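Side-chain contacts in probable transcriptional regulator (Pseudomonas aeruginosa, PDB 2NNN), which probably binds DNA as a transcription factor of the MarR family, through a winged helix-turn-helix domain: residues E74-D77 with L81-R84; N56-L61 with A67-V72. All coordinates share one frame; numbering follows the deposited sequence.

Interaction 1: residues E74-D77 with L81-R84; sequences ERLD and LIQR
The guanidinium of Arg84 meets the carboxylate of Asp77 at its edge and the methyl end of Ile82 on one face. At the edge, Asp77 OD2 lies 2.6 Å from Arg84 NH1, only 6° out of the guanidinium plane, which marks a salt bridge with a hydrogen bond in it. The same bond reaches OD2 from above the carboxylate plane, and the two flat groups are turned 69° apart; the bond uses NH1 alone, Arg84 NH2 staying 4.0 Å from Asp77 OD2. Near the same edge, CG of Glu74 comes within 3.8 Å of Arg84 NH2; the Glu74 carboxylate stays farther off and could add only a weaker, longer-range attraction. On the face, CD1 of Ile82 sits toward the rim of the guanidinium. Ile82 holds its CG1 between its own backbone N and carbonyl carbon (chi1 58°), beside CA and CB of Asp77. Its CD1 lies 3.7 Å from Asp77 CG, next to the salt-bridged carboxylate. Its other branch, CG2, packs 4.1 Å from CB of Leu76. Nearer the turn, Leu81 N donates to Leu76 O over 2.9 Å, tying the turn after the helix to its last turn, while the CD1 methyls of Leu76 and Leu81 approach to 4.2 Å. The contact thus joins the probable recognition helix of the winged helix, 66-78, to the first wing strand, 82-87. In the surrounding fold, Leu81 touches Leu44 and Ile82 touches Leu47, both of helix 38-50, and Ile82 also touches Val96 of the partner strand 93-98.

Interaction 2: residues N56-L61 with A67-V72; sequences NQLGRL and ATIKGV
Ile69 packs against Gly59 and Leu58 where the two helices of a helix-turn-helix meet, helix 55-61 leading through a short turn into helix 66-78. The short axes come within 8.8 Å and their N-to-C directions differ by 108°, the steep crossing expected of this motif. Along 67-72 the contact is concentrated on one residue: Ile69 points its CB toward 56-61. The CA atoms of Ile69 and Gly59 are only 5.3 Å apart, and with no side chain on Gly59 the branched CB of Ile69 rests 3.9 Å from Gly59 CA, with CG1 and CG2 close by the same atom. CG2 also passes near Asn56 OD1, at the exposed margin of this otherwise buried contact. The chi1 of Ile69, -165°, sets CG1 beside Gly59, and chi2, 69°, bends CD1 toward Leu58, whose CG is 3.9 Å from Ile69 CD1; the two side chains cross at about a right angle. Leu58 in turn reaches Leu47 of helix 38-50 and Val73 of 66-78. Farther along, Val72 turns to Thr39 and Ala43 of helix 38-50, completing a three-helix core, and its backbone N donates to Thr68 O over 3.1 Å.

Overall arrangement
Following the chain from the N terminus, helix 38-50 comes first and later serves as a floor for both contacts. Interaction 2 then closes the turn between helix 55-61 and helix 66-78, five residues lying between its segments. Helix 66-78 continues directly into interaction 1, which closes onto strand 82-87; three residues lie between its segments, one of them still helical. The two are in series, neither nested nor crossed; they share helix 66-78, their centres lie about 12 Å apart, and their segments make no touch beyond adjoining in sequence. One joins the first turns of that helix to helix 55-61, the other joins its last turn to the wing strand.

Interaction 1: residues E74-D77 with L81-R84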
loop_
_atom_site.group_PDB
_atom_site.type_symbol
_atom_site.label_atom_id
_atom_site.label_comp_id
_atom_site.label_asym_id
_atom_site.label_seq_id
_atom_site.Cartn_x
_atom_site.Cartn_y
_atom_site.Cartn_z
ATOM N N GLU A 74 13.102 8.145 13.974
ATOM C CA GLU A 74 12.835 8.494 15.371
ATOM C C GLU A 74 12.283 7.322 16.186
ATOM O O GLU A 74 12.716 7.102 17.314
ATOM C CB GLU A 74 11.943 9.735 15.476
ATOM C CG GLU A 74 12.707 11.031 15.206
ATOM C CD GLU A 74 11.808 12.242 14.952
ATOM O OE1 GLU A 74 10.568 12.126 15.119
ATOM O OE2 GLU A 74 12.347 13.322 14.586
ATOM N N ARG A 75 11.356 6.558 15.606
ATOM C CA ARG A 75 10.843 5.343 16.245
ATOM C C ARG A 75 11.905 4.248 16.359
ATOM O O ARG A 75 11.936 3.510 17.334
ATOM C CB ARG A 75 9.598 4.827 15.527
ATOM C CG ARG A 75 8.376 5.728 15.724
ATOM C CD ARG A 75 7.194 5.300 14.864
ATOM N NE ARG A 75 7.504 5.350 13.429
ATOM C CZ ARG A 75 6.733 4.838 12.472
ATOM N NH1 ARG A 75 5.594 4.218 12.778
ATOM N NH2 ARG A 75 7.105 4.931 11.205
ATOM N N LEU A 76 12.778 4.159 15.361
ATOM C CA LEU A 76 13.947 3.288 15.409
ATOM C C LEU A 76 14.936 3.761 16.495
ATOM O O LEU A 76 15.687 2.960 17.058
ATOM C CB LEU A 76 14.618 3.283 14.035
ATOM C CG LEU A 76 14.847 2.004 13.215
ATOM C CD1 LEU A 76 13.676 1.042 13.269
ATOM C CD2 LEU A 76 15.178 2.351 11.765
ATOM N N ASP A 77 14.918 5.064 16.790
ATOM C CA ASP A 77 15.797 5.658 17.802
ATOM C C ASP A 77 15.315 5.339 19.209
ATOM O O ASP A 77 16.080 4.858 20.038
ATOM C CB ASP A 77 15.904 7.172 17.612
ATOM C CG ASP A 77 17.037 7.788 18.431
ATOM O OD1 ASP A 77 17.899 7.031 18.935
ATOM O OD2 ASP A 77 17.063 9.033 18.574
ATOM N N LEU A 81 18.047 1.661 18.213
ATOM C CA LEU A 81 18.546 0.923 17.056
ATOM C C LEU A 81 19.383 1.743 16.082
ATOM O O LEU A 81 19.993 1.184 15.166
ATOM C CB LEU A 81 17.405 0.209 16.327
ATOM C CG LEU A 81 16.521 -0.743 17.143
ATOM C CD1 LEU A 81 15.475 -1.336 16.222
ATOM C CD2 LEU A 81 17.323 -1.838 17.857
ATOM N N ILE A 82 19.420 3.060 16.276
ATOM C CA ILE A 82 20.226 3.930 15.415
ATOM C C ILE A 82 21.160 4.830 16.215
ATOM O O ILE A 82 20.935 5.080 17.413
ATOM C CB ILE A 82 19.362 4.791 14.415
ATOM C CG1 ILE A 82 18.344 5.676 15.140
ATOM C CG2 ILE A 82 18.657 3.918 13.383
ATOM C CD1 ILE A 82 18.736 7.130 15.194
ATOM N N GLN A 83 22.217 5.289 15.544
ATOM C CA GLN A 83 23.089 6.335 16.067
ATOM C C GLN A 83 23.238 7.470 15.043
ATOM O O GLN A 83 23.289 7.248 13.820
ATOM C CB GLN A 83 24.449 5.772 16.531
ATOM C CG GLN A 83 25.361 5.215 15.429
ATOM C CD GLN A 83 26.444 4.226 15.914
ATOM O OE1 GLN A 83 27.227 3.727 15.097
ATOM N NE2 GLN A 83 26.485 3.935 17.228
ATOM N N ARG A 84 23.269 8.692 15.561
ATOM C CA ARG A 84 23.487 9.868 14.741
ATOM C C ARG A 84 24.882 10.433 15.001
ATOM O O ARG A 84 25.457 10.264 16.085
ATOM C CB ARG A 84 22.407 10.917 15.001
ATOM C CG ARG A 84 20.980 10.485 14.641
ATOM C CD ARG A 84 20.019 11.602 14.976
ATOM N NE ARG A 84 18.632 11.365 14.576
ATOM C CZ ARG A 84 17.709 10.816 15.362
ATOM N NH1 ARG A 84 18.029 10.405 16.583
ATOM N NH2 ARG A 84 16.465 10.663 14.924
#

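Interaction 2: residues N56-L61 with A67-V72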
loop_
_atom_site.group_PDB
_atom_site.type_symbol
_atom_site.label_atom_id
_atom_site.label_comp_id
_atom_site.label_asym_id
_atom_site.label_seq_id
_atom_site.Cartn_x
_atom_site.Cartn_y
_atom_site.Cartn_z
ATOM N N ASN A 56 17.472 12.076 4.817
ATOM C CA ASN A 56 16.655 12.302 3.624
ATOM C C ASN A 56 17.103 11.443 2.441
ATOM O O ASN A 56 16.278 11.023 1.605
ATOM C CB ASN A 56 16.670 13.787 3.250
ATOM C CG ASN A 56 15.819 14.642 4.194
ATOM O OD1 ASN A 56 15.258 14.153 5.201
ATOM N ND2 ASN A 56 15.703 15.925 3.862
ATOM N N GLN A 57 18.411 11.186 2.383
ATOM C CA GLN A 57 18.961 10.251 1.416
ATOM C C GLN A 57 18.531 8.827 1.734
ATOM O O GLN A 57 18.222 8.061 0.826
ATOM C CB GLN A 57 20.484 10.343 1.388
ATOM C CG GLN A 57 21.128 9.438 0.349
ATOM C CD GLN A 57 22.508 9.911 -0.033
ATOM O OE1 GLN A 57 22.656 10.906 -0.749
ATOM N NE2 GLN A 57 23.528 9.204 0.434
ATOM N N LEU A 58 18.529 8.475 3.017
ATOM C CA LEU A 58 18.021 7.188 3.455
ATOM C C LEU A 58 16.560 7.052 2.980
ATOM O O LEU A 58 16.136 5.998 2.525
ATOM C CB LEU A 58 18.137 7.040 4.981
ATOM C CG LEU A 58 17.502 5.782 5.612
ATOM C CD1 LEU A 58 18.039 4.473 5.022
ATOM C CD2 LEU A 58 17.581 5.754 7.146
ATOM N N GLY A 59 15.831 8.163 3.064
ATOM C CA GLY A 59 14.460 8.242 2.625
ATOM C C GLY A 59 14.336 7.948 1.156
ATOM O O GLY A 59 13.494 7.150 0.759
ATOM N N ARG A 60 15.198 8.573 0.361
ATOM C CA ARG A 60 15.173 8.445 -1.096
ATOM C C ARG A 60 15.657 7.085 -1.627
ATOM O O ARG A 60 15.548 6.817 -2.827
ATOM C CB ARG A 60 15.962 9.591 -1.748
ATOM C CG ARG A 60 15.375 10.984 -1.477
ATOM C CD ARG A 60 16.342 12.106 -1.850
ATOM N NE ARG A 60 16.143 12.505 -3.242
ATOM C CZ ARG A 60 16.928 12.127 -4.245
ATOM N NH1 ARG A 60 17.977 11.351 -3.992
ATOM N NH2 ARG A 60 16.679 12.528 -5.492
ATOM N N LEU A 61 16.201 6.242 -0.747
ATOM C CA LEU A 61 16.644 4.900 -1.125
ATOM C C LEU A 61 15.645 3.852 -0.665
ATOM O O LEU A 61 15.779 2.670 -1.013
ATOM C CB LEU A 61 18.017 4.583 -0.539
ATOM C CG LEU A 61 19.250 5.313 -1.098
ATOM C CD1 LEU A 61 20.358 5.423 -0.031
ATOM C CD2 LEU A 61 19.764 4.614 -2.349
ATOM N N ALA A 67 9.373 13.667 5.843
ATOM C CA ALA A 67 8.485 13.500 6.999
ATOM C C ALA A 67 8.294 12.023 7.399
ATOM O O ALA A 67 8.287 11.701 8.585
ATOM C CB ALA A 67 7.135 14.161 6.734
ATOM N N THR A 68 8.148 11.137 6.412
ATOM C CA THR A 68 8.001 9.707 6.669
ATOM C C THR A 68 9.273 9.089 7.237
ATOM O O THR A 68 9.215 8.416 8.254
ATOM C CB THR A 68 7.559 8.933 5.404
ATOM O OG1 THR A 68 6.431 9.589 4.825
ATOM C CG2 THR A 68 7.164 7.493 5.739
ATOM N N ILE A 69 10.417 9.316 6.588
ATOM C CA ILE A 69 11.674 8.775 7.085
ATOM C C ILE A 69 12.057 9.386 8.417
ATOM O O ILE A 69 12.633 8.704 9.260
ATOM C CB ILE A 69 12.842 8.863 6.067
ATOM C CG1 ILE A 69 14.002 7.961 6.509
ATOM C CG2 ILE A 69 13.313 10.301 5.867
ATOM C CD1 ILE A 69 13.711 6.472 6.412
ATOM N N LYS A 70 11.725 10.663 8.608
ATOM C CA LYS A 70 11.967 11.352 9.871
ATOM C C LYS A 70 11.430 10.532 11.046
ATOM O O LYS A 70 12.128 10.316 12.032
ATOM C CB LYS A 70 11.301 12.724 9.859
ATOM C CG LYS A 70 11.725 13.623 11.012
ATOM C CD LYS A 70 11.005 14.969 10.967
ATOM C CE LYS A 70 11.140 15.711 12.291
ATOM N NZ LYS A 70 12.441 16.442 12.394
ATOM N N GLY A 71 10.193 10.058 10.915
ATOM C CA GLY A 71 9.493 9.418 12.013
ATOM C C GLY A 71 9.819 7.940 12.144
ATOM O O GLY A 71 9.766 7.384 13.246
ATOM N N VAL A 72 10.138 7.293 11.028
ATOM C CA VAL A 72 10.645 5.935 11.082
ATOM C C VAL A 72 11.970 5.924 11.856
ATOM O O VAL A 72 12.153 5.103 12.764
ATOM C CB VAL A 72 10.813 5.320 9.667
ATOM C CG1 VAL A 72 11.845 4.192 9.675
ATOM C CG2 VAL A 72 9.480 4.846 9.139
#